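Local coordinates for Iron(3+)-hydroxamate-binding protein FhuD (Bacillus subtilis subsp. subtilis, PDB 3G9Q), which binds iron(3+)-hydroxamate complexes such as ferrichrome and hands them to the membrane permease of the FhuCBGD ABC transporter for import, at residues D22-N34 and Q107-A121. Residues are numbered along the deposited sequence; the frame is centred on the assembly and turned at random.
Sequences DGYYGYFKTLGIN and QLKEFAKMTGTEDKA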
ATOM      1  N   ASP A  22       0.887   5.768 -10.681  1.00 67.68           N
ATOM      2  CA  ASP A  22      -0.033   5.956  -9.549  1.00 69.10           C
ATOM      3  C   ASP A  22       0.575   5.736  -8.164  1.00 63.68           C
ATOM      4  O   ASP A  22       0.362   6.533  -7.255  1.00 61.32           O
ATOM      5  CB  ASP A  22      -1.238   5.024  -9.703  1.00 66.21           C
ATOM      6  CG  ASP A  22      -0.848   3.678 -10.276  1.00 61.42           C
ATOM      7  OD1 ASP A  22      -0.392   3.659 -11.440  1.00 77.35           O
ATOM      8  OD2 ASP A  22      -0.993   2.651  -9.581  1.00 45.23           O
ATOM      9  N   GLY A  23       1.324   4.646  -8.017  1.00 56.98           N
ATOM     10  CA  GLY A  23       1.931   4.307  -6.742  1.00 49.20           C
ATOM     11  C   GLY A  23       2.939   5.266  -6.128  1.00 51.62           C
ATOM     12  O   GLY A  23       3.406   5.018  -5.009  1.00 51.79           O
ATOM     13  N   TYR A  24       3.284   6.344  -6.833  1.00 42.28           N
ATOM     14  CA  TYR A  24       4.245   7.317  -6.312  1.00 40.94           C
ATOM     15  C   TYR A  24       3.637   8.681  -5.984  1.00 43.31           C
ATOM     16  O   TYR A  24       4.279   9.505  -5.321  1.00 45.64           O
ATOM     17  CB  TYR A  24       5.426   7.497  -7.284  1.00 35.15           C
ATOM     18  CG  TYR A  24       6.242   6.235  -7.472  1.00 45.74           C
ATOM     19  CD1 TYR A  24       6.457   5.360  -6.396  1.00 53.03           C
ATOM     20  CD2 TYR A  24       6.789   5.904  -8.708  1.00 35.15           C
ATOM     21  CE1 TYR A  24       7.185   4.184  -6.540  1.00 46.68           C
ATOM     22  CE2 TYR A  24       7.522   4.734  -8.866  1.00 55.60           C
ATOM     23  CZ  TYR A  24       7.715   3.874  -7.779  1.00 56.91           C
ATOM     24  OH  TYR A  24       8.420   2.700  -7.936  1.00 53.24           O
ATOM     25  N   TYR A  25       2.402   8.921  -6.432  1.00 41.75           N
ATOM     26  CA  TYR A  25       1.724  10.198  -6.178  1.00 36.65           C
ATOM     27  C   TYR A  25       1.868  10.662  -4.728  1.00 38.72           C
ATOM     28  O   TYR A  25       2.259  11.806  -4.475  1.00 38.25           O
ATOM     29  CB  TYR A  25       0.235  10.110  -6.545  1.00 32.47           C
ATOM     30  CG  TYR A  25      -0.537  11.339  -6.147  1.00 26.28           C
ATOM     31  CD1 TYR A  25      -0.397  12.543  -6.847  1.00 39.02           C
ATOM     32  CD2 TYR A  25      -1.330  11.329  -5.022  1.00 19.81           C
ATOM     33  CE1 TYR A  25      -1.032  13.714  -6.418  1.00 35.39           C
ATOM     34  CE2 TYR A  25      -1.961  12.470  -4.585  1.00 40.39           C
ATOM     35  CZ  TYR A  25      -1.815  13.667  -5.278  1.00 41.34           C
ATOM     36  OH  TYR A  25      -2.469  14.795  -4.806  1.00 48.42           O
ATOM     37  N   GLY A  26       1.550   9.771  -3.786  1.00 33.82           N
ATOM     38  CA  GLY A  26       1.660  10.099  -2.373  1.00 35.53           C
ATOM     39  C   GLY A  26       3.057  10.500  -1.902  1.00 37.36           C
ATOM     40  O   GLY A  26       3.194  11.185  -0.886  1.00 32.48           O
ATOM     41  N   TYR A  27       4.094  10.066  -2.623  1.00 37.82           N
ATOM     42  CA  TYR A  27       5.483  10.399  -2.276  1.00 48.73           C
ATOM     43  C   TYR A  27       5.784  11.877  -2.500  1.00 48.68           C
ATOM     44  O   TYR A  27       6.368  12.544  -1.646  1.00 46.04           O
ATOM     45  CB  TYR A  27       6.492   9.578  -3.106  1.00 37.48           C
ATOM     46  CG  TYR A  27       6.624   8.133  -2.693  1.00 40.68           C
ATOM     47  CD1 TYR A  27       5.749   7.178  -3.183  1.00 35.39           C
ATOM     48  CD2 TYR A  27       7.590   7.731  -1.782  1.00 30.50           C
ATOM     49  CE1 TYR A  27       5.824   5.867  -2.778  1.00 30.86           C
ATOM     50  CE2 TYR A  27       7.673   6.415  -1.364  1.00 24.81           C
ATOM     51  CZ  TYR A  27       6.788   5.486  -1.866  1.00 38.49           C
ATOM     52  OH  TYR A  27       6.843   4.163  -1.463  1.00 47.04           O
ATOM     53  N   PHE A  28       5.389  12.372  -3.666  1.00 54.39           N
ATOM     54  CA  PHE A  28       5.620  13.754  -4.041  1.00 48.43           C
ATOM     55  C   PHE A  28       4.705  14.648  -3.209  1.00 50.51           C
ATOM     56  O   PHE A  28       5.072  15.769  -2.862  1.00 46.80           O
ATOM     57  CB  PHE A  28       5.376  13.920  -5.549  1.00 49.07           C
ATOM     58  CG  PHE A  28       6.496  13.368  -6.413  1.00 47.87           C
ATOM     59  CD1 PHE A  28       7.460  14.207  -6.945  1.00 46.60           C
ATOM     60  CD2 PHE A  28       6.616  12.002  -6.644  1.00 53.05           C
ATOM     61  CE1 PHE A  28       8.527  13.694  -7.686  1.00 43.31           C
ATOM     62  CE2 PHE A  28       7.682  11.487  -7.383  1.00 43.92           C
ATOM     63  CZ  PHE A  28       8.633  12.334  -7.900  1.00 47.00           C
ATOM     64  N   LYS A  29       3.521  14.145  -2.872  1.00 44.35           N
ATOM     65  CA  LYS A  29       2.592  14.914  -2.055  1.00 44.90           C
ATOM     66  C   LYS A  29       3.260  15.137  -0.699  1.00 41.70           C
ATOM     67  O   LYS A  29       3.307  16.259  -0.199  1.00 45.68           O
ATOM     68  CB  LYS A  29       1.258  14.166  -1.889  1.00 48.26           C
ATOM     69  CG  LYS A  29       0.173  14.960  -1.175  1.00 40.38           C
ATOM     70  CD  LYS A  29      -0.115  16.254  -1.883  1.00 38.73           C
ATOM     71  CE  LYS A  29      -0.733  17.237  -0.912  1.00 49.79           C
ATOM     72  NZ  LYS A  29      -0.705  18.624  -1.456  1.00 63.07           N
ATOM     73  N   THR A  30       3.796  14.076  -0.106  1.00 35.09           N
ATOM     74  CA  THR A  30       4.464  14.226   1.183  1.00 51.25           C
ATOM     75  C   THR A  30       5.600  15.256   1.086  1.00 52.29           C
ATOM     76  O   THR A  30       5.704  16.154   1.921  1.00 53.33           O
ATOM     77  CB  THR A  30       5.042  12.888   1.706  1.00 43.34           C
ATOM     78  OG1 THR A  30       3.986  11.930   1.818  1.00 49.43           O
ATOM     79  CG2 THR A  30       5.666  13.076   3.084  1.00 42.39           C
ATOM     80  N   LEU A  31       6.438  15.136   0.060  1.00 50.56           N
ATOM     81  CA  LEU A  31       7.549  16.062  -0.122  1.00 54.22           C
ATOM     82  C   LEU A  31       7.081  17.496  -0.412  1.00 60.13           C
ATOM     83  O   LEU A  31       7.824  18.460  -0.200  1.00 63.28           O
ATOM     84  CB  LEU A  31       8.472  15.561  -1.247  1.00 47.57           C
ATOM     85  CG  LEU A  31       9.589  14.535  -0.984  1.00 36.24           C
ATOM     86  CD1 LEU A  31       9.487  13.926   0.375  1.00 17.17           C
ATOM     87  CD2 LEU A  31       9.533  13.479  -2.076  1.00 33.22           C
ATOM     88  N   GLY A  32       5.846  17.644  -0.892  1.00 66.20           N
ATOM     89  CA  GLY A  32       5.322  18.974  -1.189  1.00 63.53           C
ATOM     90  C   GLY A  32       5.437  19.411  -2.641  1.00 57.35           C
ATOM     91  O   GLY A  32       5.042  20.524  -2.990  1.00 54.13           O
ATOM     92  N   ILE A  33       5.986  18.544  -3.488  1.00 52.71           N
ATOM     93  CA  ILE A  33       6.130  18.859  -4.905  1.00 45.91           C
ATOM     94  C   ILE A  33       4.757  18.955  -5.554  1.00 43.27           C
ATOM     95  O   ILE A  33       3.957  18.021  -5.518  1.00 43.97           O
ATOM     96  CB  ILE A  33       6.970  17.795  -5.655  1.00 50.57           C
ATOM     97  CG1 ILE A  33       8.457  18.012  -5.373  1.00 53.68           C
ATOM     98  CG2 ILE A  33       6.713  17.880  -7.159  1.00 49.31           C
ATOM     99  CD1 ILE A  33       8.912  17.595  -3.977  1.00 65.34           C
ATOM    100  N   ASN A  34       4.489  20.098  -6.154  1.00 40.57           N
ATOM    101  CA  ASN A  34       3.214  20.298  -6.787  1.00 47.04           C
ATOM    102  C   ASN A  34       3.035  19.347  -7.980  1.00 46.67           C
ATOM    103  O   ASN A  34       3.836  19.342  -8.926  1.00 42.22           O
ATOM    104  CB  ASN A  34       3.100  21.765  -7.198  1.00 45.62           C
ATOM    105  CG  ASN A  34       1.845  22.053  -7.965  1.00 49.33           C
ATOM    106  OD1 ASN A  34       0.743  21.679  -7.550  1.00 59.45           O
ATOM    107  ND2 ASN A  34       1.994  22.729  -9.096  1.00 53.30           N
ATOM    108  N   GLN A 107      12.779   4.619  -1.286  1.00 63.28           N
ATOM    109  CA  GLN A 107      12.142   5.211  -2.465  1.00 54.33           C
ATOM    110  C   GLN A 107      11.742   6.659  -2.195  1.00 54.90           C
ATOM    111  O   GLN A 107      11.654   7.465  -3.121  1.00 52.72           O
ATOM    112  CB  GLN A 107      10.898   4.401  -2.846  1.00 56.71           C
ATOM    113  CG  GLN A 107      10.217   4.814  -4.146  1.00 43.23           C
ATOM    114  CD  GLN A 107      11.136   4.734  -5.344  1.00 48.39           C
ATOM    115  OE1 GLN A 107      12.008   5.574  -5.523  1.00 50.93           O
ATOM    116  NE2 GLN A 107      10.947   3.716  -6.169  1.00 49.35           N
ATOM    117  N   LEU A 108      11.491   6.974  -0.923  1.00 55.24           N
ATOM    118  CA  LEU A 108      11.112   8.329  -0.503  1.00 47.58           C
ATOM    119  C   LEU A 108      12.345   9.224  -0.395  1.00 52.22           C
ATOM    120  O   LEU A 108      12.288  10.436  -0.624  1.00 40.15           O
ATOM    121  CB  LEU A 108      10.407   8.294   0.860  1.00 41.47           C
ATOM    122  CG  LEU A 108      10.216   9.650   1.560  1.00 33.40           C
ATOM    123  CD1 LEU A 108       9.286  10.517   0.752  1.00 34.90           C
ATOM    124  CD2 LEU A 108       9.668   9.440   2.951  1.00 32.69           C
ATOM    125  N   LYS A 109      13.465   8.613  -0.031  1.00 54.89           N
ATOM    126  CA  LYS A 109      14.698   9.352   0.112  1.00 51.10           C
ATOM    127  C   LYS A 109      15.330   9.526  -1.260  1.00 46.72           C
ATOM    128  O   LYS A 109      16.159  10.401  -1.452  1.00 60.48           O
ATOM    129  CB  LYS A 109      15.634   8.623   1.089  1.00 59.25           C
ATOM    130  CG  LYS A 109      14.993   8.350   2.449  1.00 58.77           C
ATOM    131  CD  LYS A 109      15.905   8.695   3.627  1.00 75.96           C
ATOM    132  CE  LYS A 109      17.069   7.729   3.776  1.00 80.28           C
ATOM    133  NZ  LYS A 109      17.996   8.156   4.875  1.00 83.04           N
ATOM    134  N   GLU A 110      14.939   8.694  -2.217  1.00 51.94           N
ATOM    135  CA  GLU A 110      15.474   8.816  -3.571  1.00 56.84           C
ATOM    136  C   GLU A 110      14.824  10.040  -4.200  1.00 56.63           C
ATOM    137  O   GLU A 110      15.500  10.870  -4.802  1.00 63.90           O
ATOM    138  CB  GLU A 110      15.130   7.580  -4.407  1.00 64.84           C
ATOM    139  CG  GLU A 110      15.720   7.573  -5.816  1.00 72.69           C
ATOM    140  CD  GLU A 110      15.128   6.474  -6.707  1.00 90.68           C
ATOM    141  OE1 GLU A 110      13.948   6.601  -7.111  1.00 94.87           O
ATOM    142  OE2 GLU A 110      15.841   5.486  -7.002  1.00 91.07           O
ATOM    143  N   PHE A 111      13.506  10.144  -4.045  1.00 50.31           N
ATOM    144  CA  PHE A 111      12.736  11.258  -4.590  1.00 44.48           C
ATOM    145  C   PHE A 111      13.056  12.559  -3.872  1.00 43.72           C
ATOM    146  O   PHE A 111      13.072  13.615  -4.491  1.00 42.74           O
ATOM    147  CB  PHE A 111      11.234  10.978  -4.472  1.00 48.91           C
ATOM    148  CG  PHE A 111      10.716   9.943  -5.442  1.00 39.19           C
ATOM    149  CD1 PHE A 111       9.665   9.112  -5.080  1.00 42.61           C
ATOM    150  CD2 PHE A 111      11.251   9.820  -6.722  1.00 43.66           C
ATOM    151  CE1 PHE A 111       9.161   8.178  -5.974  1.00 48.62           C
ATOM    152  CE2 PHE A 111      10.747   8.885  -7.621  1.00 39.37           C
ATOM    153  CZ  PHE A 111       9.705   8.068  -7.245  1.00 44.19           C
ATOM    154  N   ALA A 112      13.298  12.480  -2.566  1.00 44.44           N
ATOM    155  CA  ALA A 112      13.615  13.665  -1.778  1.00 50.30           C
ATOM    156  C   ALA A 112      14.931  14.268  -2.260  1.00 53.26           C
ATOM    157  O   ALA A 112      15.045  15.479  -2.434  1.00 53.94           O
ATOM    158  CB  ALA A 112      13.705  13.304  -0.301  1.00 47.79           C
ATOM    159  N   LYS A 113      15.915  13.406  -2.484  1.00 48.66           N
ATOM    160  CA  LYS A 113      17.232  13.821  -2.949  1.00 56.65           C
ATOM    161  C   LYS A 113      17.131  14.360  -4.366  1.00 57.37           C
ATOM    162  O   LYS A 113      17.753  15.366  -4.710  1.00 61.57           O
ATOM    163  CB  LYS A 113      18.189  12.625  -2.903  1.00 62.62           C
ATOM    164  CG  LYS A 113      19.657  12.935  -3.143  1.00 59.86           C
ATOM    165  CD  LYS A 113      19.992  12.976  -4.624  1.00 69.02           C
ATOM    166  CE  LYS A 113      21.494  13.139  -4.836  1.00 78.25           C
ATOM    167  NZ  LYS A 113      22.032  14.417  -4.261  1.00 75.09           N
HETATM  168  N   MSE A 114      16.340  13.678  -5.182  1.00 58.61           N
HETATM  169  CA  MSE A 114      16.122  14.064  -6.569  1.00 62.80           C
HETATM  170  C   MSE A 114      15.471  15.438  -6.709  1.00 59.71           C
HETATM  171  O   MSE A 114      15.759  16.171  -7.653  1.00 59.05           O
HETATM  172  CB  MSE A 114      15.237  13.024  -7.259  1.00 75.71           C
HETATM  173  CG  MSE A 114      14.777  13.401  -8.667  1.00 82.51           C
HETATM  174 SE   MSE A 114      13.407  12.185  -9.342  1.00106.11          SE
HETATM  175  CE  MSE A 114      14.476  10.550  -9.434  1.00 83.78           C
ATOM    176  N   THR A 115      14.604  15.792  -5.768  1.00 56.69           N
ATOM    177  CA  THR A 115      13.899  17.065  -5.850  1.00 51.65           C
ATOM    178  C   THR A 115      14.416  18.168  -4.943  1.00 51.60           C
ATOM    179  O   THR A 115      13.963  19.311  -5.040  1.00 44.90           O
ATOM    180  CB  THR A 115      12.386  16.859  -5.583  1.00 62.44           C
ATOM    181  OG1 THR A 115      12.196  16.223  -4.308  1.00 49.27           O
ATOM    182  CG2 THR A 115      11.773  15.987  -6.693  1.00 40.38           C
ATOM    183  N   GLY A 116      15.361  17.819  -4.071  1.00 54.21           N
ATOM    184  CA  GLY A 116      15.934  18.781  -3.143  1.00 42.41           C
ATOM    185  C   GLY A 116      15.004  19.083  -1.978  1.00 51.96           C
ATOM    186  O   GLY A 116      14.839  20.236  -1.582  1.00 47.96           O
ATOM    187  N   THR A 117      14.388  18.042  -1.425  1.00 56.34           N
ATOM    188  CA  THR A 117      13.468  18.199  -0.298  1.00 60.86           C
ATOM    189  C   THR A 117      13.756  17.167   0.806  1.00 63.46           C
ATOM    190  O   THR A 117      12.840  16.650   1.453  1.00 63.31           O
ATOM    191  CB  THR A 117      11.988  18.053  -0.765  1.00 59.18           C
ATOM    192  OG1 THR A 117      11.831  16.845  -1.524  1.00 52.82           O
ATOM    193  CG2 THR A 117      11.581  19.237  -1.618  1.00 54.47           C
ATOM    194  N   GLU A 118      15.038  16.883   1.022  1.00 55.93           N
ATOM    195  CA  GLU A 118      15.453  15.910   2.028  1.00 54.14           C
ATOM    196  C   GLU A 118      14.932  16.244   3.441  1.00 58.73           C
ATOM    197  O   GLU A 118      14.834  15.358   4.289  1.00 61.81           O
ATOM    198  CB  GLU A 118      16.985  15.785   2.047  1.00 41.02           C
ATOM    199  CG  GLU A 118      17.641  15.399   0.709  1.00 52.62           C
ATOM    200  CD  GLU A 118      17.862  16.588  -0.246  1.00 68.60           C
ATOM    201  OE1 GLU A 118      18.572  16.417  -1.263  1.00 57.52           O
ATOM    202  OE2 GLU A 118      17.330  17.693   0.009  1.00 69.54           O
ATOM    203  N   ASP A 119      14.584  17.505   3.688  1.00 52.58           N
ATOM    204  CA  ASP A 119      14.080  17.904   5.002  1.00 60.92           C
ATOM    205  C   ASP A 119      12.634  17.470   5.176  1.00 67.86           C
ATOM    206  O   ASP A 119      12.184  17.168   6.282  1.00 74.41           O
ATOM    207  CB  ASP A 119      14.121  19.421   5.185  1.00 78.06           C
ATOM    208  CG  ASP A 119      12.805  20.094   4.780  1.00 91.86           C
ATOM    209  OD1 ASP A 119      12.417  19.992   3.587  1.00 97.63           O
ATOM    210  OD2 ASP A 119      12.157  20.719   5.654  1.00 90.82           O
ATOM    211  N   LYS A 120      11.898  17.469   4.073  1.00 66.02           N
ATOM    212  CA  LYS A 120      10.496  17.093   4.105  1.00 59.64           C
ATOM    213  C   LYS A 120      10.362  15.590   4.340  1.00 58.35           C
ATOM    214  O   LYS A 120       9.454  15.140   5.038  1.00 54.31           O
ATOM    215  CB  LYS A 120       9.832  17.482   2.782  1.00 58.26           C
ATOM    216  CG  LYS A 120       8.464  18.123   2.931  1.00 61.75           C
ATOM    217  CD  LYS A 120       8.556  19.591   3.302  1.00 58.07           C
ATOM    218  CE  LYS A 120       7.169  20.204   3.445  1.00 57.56           C
ATOM    219  NZ  LYS A 120       6.345  20.035   2.216  1.00 56.47           N
ATOM    220  N   ALA A 121      11.290  14.834   3.762  1.00 49.86           N
ATOM    221  CA  ALA A 121      11.311  13.382   3.865  1.00 48.00           C
ATOM    222  C   ALA A 121      11.765  12.887   5.236  1.00 51.76           C
ATOM    223  O   ALA A 121      11.150  11.987   5.803  1.00 49.33           O
ATOM    224  CB  ALA A 121      12.210  12.804   2.773  1.00 44.33           C
TER
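Phe111 has CG opposite its carbonyl carbon (chi1 -73°), and Tyr24, Tyr27 and Phe28 share this setting, which gathers their four rings into one aromatic cluster. Phe111 points its edge at two tyrosine faces. The pair with Tyr24 is T-shaped, with centroids 5.3 Å apart and planes at 73°. The pair with Tyr27 is an offset edge-to-face one. Phe28 lies obliquely over a face of Phe111, its CZ 3.8 Å from Phe111 CD2. Leu108 CA and CB meet the edge of the Tyr27 ring, while Gln107 CG lies over one of its faces. Tyr24 OH is hydrogen-bonded to Trp78. Helices 25-31 and 107-115 cross here at -54°, with axes 10.1 Å apart. They pack together beside the four-stranded parallel sheet of one lobe of this solute-binding protein, and Val97 of that sheet touches Tyr24 and Phe111. Leu31 is a knob in a hole formed by Leu108, Ala112, Lys120 and Ala121. Its CD1 lies 3.8 Å from Ala121 CB, and its CD2 touches Phe111 CB. Ile33 CD1 packs on Thr115 and Thr117, 3.6 Å from Thr115 OG1. That hydroxyl donates to Phe111 O and accepts from Thr117 OG1. At the exposed border, the bent chain of Lys120 runs along the backbone of Leu31, and Lys120 NZ makes a weak 3.2 Å hydrogen bond to Leu31 O.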